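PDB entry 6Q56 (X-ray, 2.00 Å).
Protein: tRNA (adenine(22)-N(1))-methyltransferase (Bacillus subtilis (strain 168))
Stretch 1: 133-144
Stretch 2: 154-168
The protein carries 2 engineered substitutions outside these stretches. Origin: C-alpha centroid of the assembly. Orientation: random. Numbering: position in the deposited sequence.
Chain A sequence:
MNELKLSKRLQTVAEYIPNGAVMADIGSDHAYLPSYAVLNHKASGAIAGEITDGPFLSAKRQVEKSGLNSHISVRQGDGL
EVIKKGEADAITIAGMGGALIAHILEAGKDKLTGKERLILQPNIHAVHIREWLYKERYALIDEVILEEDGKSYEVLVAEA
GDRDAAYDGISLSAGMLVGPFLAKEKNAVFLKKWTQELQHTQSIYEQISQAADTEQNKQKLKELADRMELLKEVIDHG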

ATOM      1  N   LEU A 133      -1.954  -9.953   2.531  1.00 24.84           N
ATOM      2  CA  LEU A 133      -3.346  -9.972   2.115  1.00 36.20           C
ATOM      3  C   LEU A 133      -3.805 -11.377   1.756  1.00 35.66           C
ATOM      4  O   LEU A 133      -4.868 -11.819   2.168  1.00 36.79           O
ATOM      5  CB  LEU A 133      -3.558  -9.067   0.906  1.00 30.56           C
ATOM      6  CG  LEU A 133      -3.535  -7.570   1.148  1.00 28.23           C
ATOM      7  CD1 LEU A 133      -3.722  -6.850  -0.167  1.00 30.81           C
ATOM      8  CD2 LEU A 133      -4.599  -7.160   2.143  1.00 31.14           C
ATOM      9  N   TYR A 134      -2.992 -12.074   0.984  1.00 29.63           N
ATOM     10  CA  TYR A 134      -3.323 -13.421   0.557  1.00 35.82           C
ATOM     11  C   TYR A 134      -3.467 -14.373   1.740  1.00 34.05           C
ATOM     12  O   TYR A 134      -4.108 -15.402   1.643  1.00 38.45           O
ATOM     13  CB  TYR A 134      -2.265 -13.941  -0.413  1.00 35.14           C
ATOM     14  CG  TYR A 134      -2.633 -15.236  -1.062  1.00 32.07           C
ATOM     15  CD1 TYR A 134      -3.339 -15.262  -2.246  1.00 33.56           C
ATOM     16  CD2 TYR A 134      -2.285 -16.437  -0.485  1.00 29.61           C
ATOM     17  CE1 TYR A 134      -3.684 -16.452  -2.841  1.00 37.63           C
ATOM     18  CE2 TYR A 134      -2.628 -17.632  -1.069  1.00 42.94           C
ATOM     19  CZ  TYR A 134      -3.323 -17.634  -2.250  1.00 33.30           C
ATOM     20  OH  TYR A 134      -3.658 -18.820  -2.835  1.00 42.12           O
ATOM     21  N   LYS A 135      -2.701 -14.097   2.778  1.00 31.76           N
ATOM     22  CA  LYS A 135      -2.650 -14.956   3.938  1.00 36.55           C
ATOM     23  C   LYS A 135      -3.824 -14.726   4.855  1.00 34.56           C
ATOM     24  O   LYS A 135      -4.308 -15.646   5.481  1.00 40.27           O
ATOM     25  CB  LYS A 135      -1.332 -14.737   4.681  1.00 32.89           C
ATOM     26  CG  LYS A 135      -1.314 -15.201   6.122  1.00 42.04           C
ATOM     27  CD  LYS A 135       0.046 -15.010   6.763  1.00 40.89           C
ATOM     28  CE  LYS A 135       0.278 -13.571   7.187  1.00 50.21           C
ATOM     29  NZ  LYS A 135      -0.404 -13.227   8.456  1.00 39.85           N
ATOM     30  N   GLU A 136      -4.269 -13.478   4.949  1.00 35.85           N
ATOM     31  CA  GLU A 136      -5.390 -13.139   5.815  1.00 32.52           C
ATOM     32  C   GLU A 136      -6.700 -13.226   5.048  1.00 29.80           C
ATOM     33  O   GLU A 136      -7.729 -12.720   5.495  1.00 38.66           O
ATOM     34  CB  GLU A 136      -5.214 -11.731   6.387  1.00 34.97           C
ATOM     35  CG  GLU A 136      -3.951 -11.551   7.213  1.00 42.05           C
ATOM     36  CD  GLU A 136      -3.925 -12.440   8.441  1.00 52.20           C
ATOM     37  OE1 GLU A 136      -4.935 -13.130   8.698  1.00 39.53           O
ATOM     38  OE2 GLU A 136      -2.897 -12.449   9.149  1.00 68.13           O
ATOM     39  N   ARG A 137      -6.656 -13.873   3.888  1.00 40.05           N
ATOM     40  CA  ARG A 137      -7.513 -14.286   2.706  1.00 43.24           C
ATOM     41  C   ARG A 137      -8.157 -13.155   1.846  1.00 44.04           C
ATOM     42  O   ARG A 137      -8.908 -13.417   0.905  1.00 54.90           O
ATOM     43  CB  ARG A 137      -8.570 -15.385   3.045  1.00 45.35           C
ATOM     44  CG  ARG A 137      -7.968 -16.682   3.564  1.00 49.50           C
ATOM     45  CD  ARG A 137      -9.044 -17.708   3.877  1.00 50.05           C
ATOM     46  NE  ARG A 137      -9.837 -18.050   2.699  1.00 45.70           N
ATOM     47  CZ  ARG A 137      -9.539 -19.036   1.860  1.00 47.94           C
ATOM     48  NH1 ARG A 137      -8.463 -19.783   2.065  1.00 48.12           N
ATOM     49  NH2 ARG A 137     -10.317 -19.276   0.813  1.00 48.87           N
ATOM     50  N   TYR A 138      -7.838 -11.917   2.204  1.00 39.57           N
ATOM     51  CA  TYR A 138      -8.358 -10.751   1.504  1.00 34.35           C
ATOM     52  C   TYR A 138      -8.257 -10.925  -0.005  1.00 38.95           C
ATOM     53  O   TYR A 138      -7.476 -11.736  -0.502  1.00 33.45           O
ATOM     54  CB  TYR A 138      -7.602  -9.491   1.932  1.00 38.20           C
ATOM     55  CG  TYR A 138      -7.771  -9.144   3.394  1.00 34.82           C
ATOM     56  CD1 TYR A 138      -8.825  -8.346   3.820  1.00 42.85           C
ATOM     57  CD2 TYR A 138      -6.877  -9.612   4.347  1.00 37.59           C
ATOM     58  CE1 TYR A 138      -8.984  -8.026   5.155  1.00 37.19           C
ATOM     59  CE2 TYR A 138      -7.028  -9.296   5.684  1.00 41.88           C
ATOM     60  CZ  TYR A 138      -8.083  -8.503   6.082  1.00 43.26           C
ATOM     61  OH  TYR A 138      -8.238  -8.186   7.413  1.00 61.23           O
ATOM     62  N   ALA A 139      -9.059 -10.150  -0.724  1.00 40.47           N
ATOM     63  CA  ALA A 139      -9.086 -10.191  -2.162  1.00 32.21           C
ATOM     64  C   ALA A 139      -8.752  -8.807  -2.697  1.00 36.21           C
ATOM     65  O   ALA A 139      -9.350  -7.817  -2.300  1.00 33.26           O
ATOM     66  CB  ALA A 139     -10.449 -10.623  -2.644  1.00 38.35           C
ATOM     67  N   LEU A 140      -7.792  -8.742  -3.605  1.00 33.76           N
ATOM     68  CA  LEU A 140      -7.422  -7.482  -4.208  1.00 30.67           C
ATOM     69  C   LEU A 140      -8.509  -7.162  -5.199  1.00 27.05           C
ATOM     70  O   LEU A 140      -8.767  -7.941  -6.102  1.00 33.55           O
ATOM     71  CB  LEU A 140      -6.089  -7.593  -4.939  1.00 31.89           C
ATOM     72  CG  LEU A 140      -4.823  -7.344  -4.138  1.00 32.37           C
ATOM     73  CD1 LEU A 140      -3.626  -7.911  -4.879  1.00 40.35           C
ATOM     74  CD2 LEU A 140      -4.652  -5.863  -3.877  1.00 32.95           C
ATOM     75  N   ILE A 141      -9.152  -6.021  -5.044  1.00 28.08           N
ATOM     76  CA  ILE A 141     -10.208  -5.661  -5.966  1.00 29.90           C
ATOM     77  C   ILE A 141      -9.727  -4.678  -7.014  1.00 34.94           C
ATOM     78  O   ILE A 141     -10.384  -4.483  -8.021  1.00 34.74           O
ATOM     79  CB  ILE A 141     -11.451  -5.135  -5.242  1.00 34.79           C
ATOM     80  CG1 ILE A 141     -11.121  -3.900  -4.415  1.00 28.83           C
ATOM     81  CG2 ILE A 141     -12.019  -6.226  -4.360  1.00 40.77           C
ATOM     82  CD1 ILE A 141     -12.326  -3.319  -3.723  1.00 34.56           C
ATOM     83  N   ASP A 142      -8.574  -4.069  -6.782  1.00 35.43           N
ATOM     84  CA  ASP A 142      -8.005  -3.143  -7.750  1.00 31.71           C
ATOM     85  C   ASP A 142      -6.623  -2.686  -7.342  1.00 29.70           C
ATOM     86  O   ASP A 142      -6.259  -2.704  -6.177  1.00 32.25           O
ATOM     87  CB  ASP A 142      -8.900  -1.929  -7.986  1.00 31.29           C
ATOM     88  CG  ASP A 142      -8.586  -1.217  -9.301  1.00 36.56           C
ATOM     89  OD1 ASP A 142      -7.822  -1.759 -10.115  1.00 38.33           O
ATOM     90  OD2 ASP A 142      -9.106  -0.116  -9.525  1.00 38.61           O
ATOM     91  N   GLU A 143      -5.867  -2.274  -8.345  1.00 27.26           N
ATOM     92  CA  GLU A 143      -4.523  -1.780  -8.173  1.00 32.88           C
ATOM     93  C   GLU A 143      -4.277  -0.698  -9.191  1.00 30.78           C
ATOM     94  O   GLU A 143      -4.787  -0.756 -10.298  1.00 35.29           O
ATOM     95  CB  GLU A 143      -3.499  -2.864  -8.461  1.00 38.71           C
ATOM     96  CG  GLU A 143      -3.427  -4.012  -7.488  1.00 32.59           C
ATOM     97  CD  GLU A 143      -2.373  -5.016  -7.900  1.00 32.85           C
ATOM     98  OE1 GLU A 143      -2.353  -5.411  -9.075  1.00 30.98           O
ATOM     99  OE2 GLU A 143      -1.562  -5.397  -7.050  1.00 28.63           O
ATOM    100  N   VAL A 144      -3.476   0.279  -8.819  1.00 32.06           N
ATOM    101  CA  VAL A 144      -3.108   1.337  -9.729  1.00 36.28           C
ATOM    102  C   VAL A 144      -1.645   1.651  -9.501  1.00 31.64           C
ATOM    103  O   VAL A 144      -1.154   1.581  -8.385  1.00 29.34           O
ATOM    104  CB  VAL A 144      -3.945   2.619  -9.545  1.00 32.94           C
ATOM    105  CG1 VAL A 144      -3.855   3.127  -8.129  1.00 40.37           C
ATOM    106  CG2 VAL A 144      -3.463   3.701 -10.487  1.00 44.02           C
ATOM    107  N   GLU A 154       2.455   2.908  -5.982  1.00 26.88           N
ATOM    108  CA  GLU A 154       1.420   1.920  -6.159  1.00 29.74           C
ATOM    109  C   GLU A 154       0.347   2.081  -5.105  1.00 30.39           C
ATOM    110  O   GLU A 154       0.611   2.544  -4.006  1.00 34.05           O
ATOM    111  CB  GLU A 154       2.010   0.527  -6.046  1.00 27.31           C
ATOM    112  CG  GLU A 154       2.870   0.116  -7.214  1.00 32.41           C
ATOM    113  CD  GLU A 154       3.887  -0.927  -6.827  1.00 28.90           C
ATOM    114  OE1 GLU A 154       4.407  -0.845  -5.706  1.00 30.31           O
ATOM    115  OE2 GLU A 154       4.165  -1.816  -7.642  1.00 38.62           O
ATOM    116  N   VAL A 155      -0.865   1.684  -5.454  1.00 26.85           N
ATOM    117  CA  VAL A 155      -1.991   1.751  -4.546  1.00 32.89           C
ATOM    118  C   VAL A 155      -2.759   0.448  -4.666  1.00 35.42           C
ATOM    119  O   VAL A 155      -3.225   0.087  -5.735  1.00 26.93           O
ATOM    120  CB  VAL A 155      -2.913   2.938  -4.855  1.00 40.54           C
ATOM    121  CG1 VAL A 155      -4.143   2.900  -3.969  1.00 31.99           C
ATOM    122  CG2 VAL A 155      -2.173   4.242  -4.663  1.00 28.59           C
ATOM    123  N   LEU A 156      -2.870  -0.260  -3.552  1.00 35.33           N
ATOM    124  CA  LEU A 156      -3.559  -1.534  -3.522  1.00 30.54           C
ATOM    125  C   LEU A 156      -4.873  -1.415  -2.781  1.00 29.45           C
ATOM    126  O   LEU A 156      -4.948  -0.813  -1.725  1.00 33.82           O
ATOM    127  CB  LEU A 156      -2.685  -2.595  -2.861  1.00 33.70           C
ATOM    128  CG  LEU A 156      -1.508  -3.114  -3.681  1.00 37.16           C
ATOM    129  CD1 LEU A 156      -0.572  -1.992  -4.087  1.00 31.49           C
ATOM    130  CD2 LEU A 156      -0.763  -4.180  -2.910  1.00 31.19           C
ATOM    131  N   VAL A 157      -5.911  -2.003  -3.349  1.00 31.36           N
ATOM    132  CA  VAL A 157      -7.224  -1.969  -2.749  1.00 30.66           C
ATOM    133  C   VAL A 157      -7.690  -3.381  -2.518  1.00 33.13           C
ATOM    134  O   VAL A 157      -7.696  -4.193  -3.427  1.00 32.44           O
ATOM    135  CB  VAL A 157      -8.234  -1.258  -3.646  1.00 37.58           C
ATOM    136  CG1 VAL A 157      -9.605  -1.274  -3.007  1.00 30.36           C
ATOM    137  CG2 VAL A 157      -7.767   0.153  -3.941  1.00 34.37           C
ATOM    138  N   ALA A 158      -8.074  -3.669  -1.287  1.00 31.19           N
ATOM    139  CA  ALA A 158      -8.522  -4.995  -0.941  1.00 28.38           C
ATOM    140  C   ALA A 158      -9.727  -4.990  -0.021  1.00 32.62           C
ATOM    141  O   ALA A 158      -9.942  -4.068   0.745  1.00 26.79           O
ATOM    142  CB  ALA A 158      -7.389  -5.770  -0.305  1.00 28.93           C
ATOM    143  N   GLU A 159     -10.500  -6.061  -0.124  1.00 36.78           N
ATOM    144  CA  GLU A 159     -11.695  -6.280   0.677  1.00 41.15           C
ATOM    145  C   GLU A 159     -11.831  -7.779   0.900  1.00 44.92           C
ATOM    146  O   GLU A 159     -11.191  -8.561   0.211  1.00 39.79           O
ATOM    147  CB  GLU A 159     -12.932  -5.760  -0.046  1.00 34.40           C
ATOM    148  CG  GLU A 159     -13.159  -4.270   0.087  1.00 44.18           C
ATOM    149  CD  GLU A 159     -14.317  -3.774  -0.749  1.00 36.60           C
ATOM    150  OE1 GLU A 159     -14.998  -4.591  -1.384  1.00 42.25           O
ATOM    151  OE2 GLU A 159     -14.544  -2.557  -0.765  1.00 45.20           O
ATOM    152  N   ALA A 160     -12.657  -8.193   1.848  1.00 32.54           N
ATOM    153  CA  ALA A 160     -12.827  -9.613   2.065  1.00 42.60           C
ATOM    154  C   ALA A 160     -13.364 -10.202   0.775  1.00 48.17           C
ATOM    155  O   ALA A 160     -14.214  -9.612   0.127  1.00 42.61           O
ATOM    156  CB  ALA A 160     -13.779  -9.884   3.212  1.00 49.08           C
ATOM    157  N   GLY A 161     -12.851 -11.364   0.406  1.00 37.58           N
ATOM    158  CA  GLY A 161     -13.267 -12.035  -0.801  1.00 37.16           C
ATOM    159  C   GLY A 161     -12.392 -13.232  -1.102  1.00 36.05           C
ATOM    160  O   GLY A 161     -11.711 -13.747  -0.229  1.00 34.70           O
ATOM    161  N   ASP A 162     -12.427 -13.667  -2.353  1.00 37.68           N
ATOM    162  CA  ASP A 162     -11.657 -14.808  -2.814  1.00 39.15           C
ATOM    163  C   ASP A 162     -10.279 -14.347  -3.245  1.00 30.12           C
ATOM    164  O   ASP A 162     -10.119 -13.755  -4.297  1.00 30.24           O
ATOM    165  CB  ASP A 162     -12.388 -15.477  -3.975  1.00 40.31           C
ATOM    166  CG  ASP A 162     -11.600 -16.599  -4.607  1.00 40.40           C
ATOM    167  OD1 ASP A 162     -10.521 -16.959  -4.116  1.00 43.26           O
ATOM    168  OD2 ASP A 162     -12.076 -17.127  -5.620  1.00 54.58           O
ATOM    169  N   ARG A 163      -9.295 -14.645  -2.414  1.00 31.38           N
ATOM    170  CA  ARG A 163      -7.905 -14.254  -2.651  1.00 43.72           C
ATOM    171  C   ARG A 163      -7.270 -14.671  -3.981  1.00 42.37           C
ATOM    172  O   ARG A 163      -6.381 -13.990  -4.474  1.00 38.64           O
ATOM    173  CB  ARG A 163      -7.021 -14.768  -1.520  1.00 43.22           C
ATOM    174  CG  ARG A 163      -7.001 -16.274  -1.383  1.00 34.06           C
ATOM    175  CD  ARG A 163      -6.123 -16.684  -0.226  1.00 38.41           C
ATOM    176  NE  ARG A 163      -5.947 -18.121  -0.125  1.00 36.90           N
ATOM    177  CZ  ARG A 163      -5.176 -18.699   0.783  1.00 39.01           C
ATOM    178  NH1 ARG A 163      -4.513 -17.958   1.643  1.00 34.10           N
ATOM    179  NH2 ARG A 163      -5.060 -20.010   0.826  1.00 38.17           N
ATOM    180  N   ASP A 164      -7.713 -15.784  -4.549  1.00 43.61           N
ATOM    181  CA  ASP A 164      -7.161 -16.276  -5.805  1.00 35.85           C
ATOM    182  C   ASP A 164      -7.737 -15.582  -7.030  1.00 35.62           C
ATOM    183  O   ASP A 164      -7.098 -15.513  -8.066  1.00 31.96           O
ATOM    184  CB  ASP A 164      -7.420 -17.775  -5.934  1.00 43.90           C
ATOM    185  CG  ASP A 164      -6.519 -18.608  -5.047  1.00 44.43           C
ATOM    186  OD1 ASP A 164      -5.368 -18.203  -4.815  1.00 40.46           O
ATOM    187  OD2 ASP A 164      -6.965 -19.676  -4.593  1.00 45.63           O
ATOM    188  N   ALA A 165      -8.956 -15.086  -6.905  1.00 32.32           N
ATOM    189  CA  ALA A 165      -9.640 -14.437  -8.017  1.00 36.89           C
ATOM    190  C   ALA A 165      -8.779 -13.467  -8.814  1.00 34.61           C
ATOM    191  O   ALA A 165      -8.646 -13.595 -10.020  1.00 35.87           O
ATOM    192  CB  ALA A 165     -10.886 -13.730  -7.524  1.00 22.74           C
ATOM    193  N   ALA A 166      -8.214 -12.487  -8.130  1.00 37.66           N
ATOM    194  CA  ALA A 166      -7.393 -11.472  -8.778  1.00 32.63           C
ATOM    195  C   ALA A 166      -6.160 -12.057  -9.450  1.00 36.79           C
ATOM    196  O   ALA A 166      -5.604 -11.457 -10.360  1.00 35.47           O
ATOM    197  CB  ALA A 166      -6.986 -10.407  -7.776  1.00 29.87           C
ATOM    198  N   TYR A 167      -5.741 -13.230  -9.000  1.00 38.43           N
ATOM    199  CA  TYR A 167      -4.561 -13.878  -9.547  1.00 37.24           C
ATOM    200  C   TYR A 167      -4.848 -14.876 -10.651  1.00 30.22           C
ATOM    201  O   TYR A 167      -3.959 -15.575 -11.100  1.00 40.23           O
ATOM    202  CB  TYR A 167      -3.780 -14.548  -8.433  1.00 35.14           C
ATOM    203  CG  TYR A 167      -3.196 -13.557  -7.475  1.00 27.09           C
ATOM    204  CD1 TYR A 167      -2.023 -12.906  -7.768  1.00 35.48           C
ATOM    205  CD2 TYR A 167      -3.826 -13.262  -6.291  1.00 30.19           C
ATOM    206  CE1 TYR A 167      -1.482 -11.993  -6.900  1.00 34.73           C
ATOM    207  CE2 TYR A 167      -3.295 -12.352  -5.415  1.00 36.08           C
ATOM    208  CZ  TYR A 167      -2.122 -11.718  -5.729  1.00 34.74           C
ATOM    209  OH  TYR A 167      -1.587 -10.812  -4.868  1.00 34.86           O
ATOM    210  N   ASP A 168      -6.089 -14.943 -11.091  1.00 41.64           N
ATOM    211  CA  ASP A 168      -6.432 -15.856 -12.160  1.00 47.38           C
ATOM    212  C   ASP A 168      -5.624 -15.491 -13.393  1.00 40.43           C
ATOM    213  O   ASP A 168      -5.649 -14.355 -13.842  1.00 45.73           O
ATOM    214  CB  ASP A 168      -7.921 -15.772 -12.478  1.00 45.90           C
ATOM    215  CG  ASP A 168      -8.295 -16.556 -13.707  1.00 43.97           C
ATOM    216  OD1 ASP A 168      -8.300 -17.795 -13.649  1.00 54.45           O
ATOM    217  OD2 ASP A 168      -8.588 -15.929 -14.735  1.00 58.00           O
TER
HETATM  218  O   HOH W   1      -3.529 -18.634   4.786  1.00 40.63           O
HETATM  219  O   HOH W   2      -5.216 -11.823  -2.003  1.00 35.33           O

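Stretch 2 begins within a strand that runs antiparallel to one in stretch 1. V155 pairs fully with V144: V155 N donates to V144 O at 2.9 Å and V144 N to V155 O at 3.1 Å. Their beta-branched side chains suit extended backbone and pack on the same face, V144 CG1 lying 3.4 Å from V155 CB. L156, turned to the other face, offers its CB to L140 CD2 at 3.9 Å, a buried apolar contact.

Opposite V157, stretch 1 carries a beta bulge, with I141 as the extra residue between L140 and D142. V157 N donates to D142 O at 2.9 Å, while V157 O accepts from I141 N at 2.8 Å and, weakly, from D142 N at 3.5 Å. One carbonyl thus serves two successive amides. I141 CG1 packs 3.3 Å from V157 CG1. A158 follows where the chains come close, its CA 4.2 Å from L140 CA; its small methyl still reaches L133 CD1 at 3.8 Å. E159 closes the ladder: A139 N to E159 O is 2.8 Å, and E159 N to A139 O is 3.0 Å. Its side chain suits a partly exposed place: E159 CD lies 3.6 Å from I141 CD1, while OE2 is hydrogen-bonded elsewhere in the structure.

Beyond the ladder comes G161, where an ideal CB would lie 2.9 Å from A139 CB, a clash that glycine avoids. R163, the residue most covered by stretch 1, lays its guanidinium flat on the Y134 ring, centres 4.0 Å apart, while its CD sits over the same ring. Its length also lets R163 NH1 donate to Y134 O at 2.6 Å. The R137 guanidinium lies over the other face of the R163 guanidinium, despite like charge. D164 OD1 accepts from Y134 OH at 2.7 Å, anchoring the ring's edge. Finally, in the 3-10 segment, A166's small methyl fits with its CB 4.1 Å from L140 CB, and buried Y167 offers a broad ring, its CZ 4.2 Å from L140 CD1.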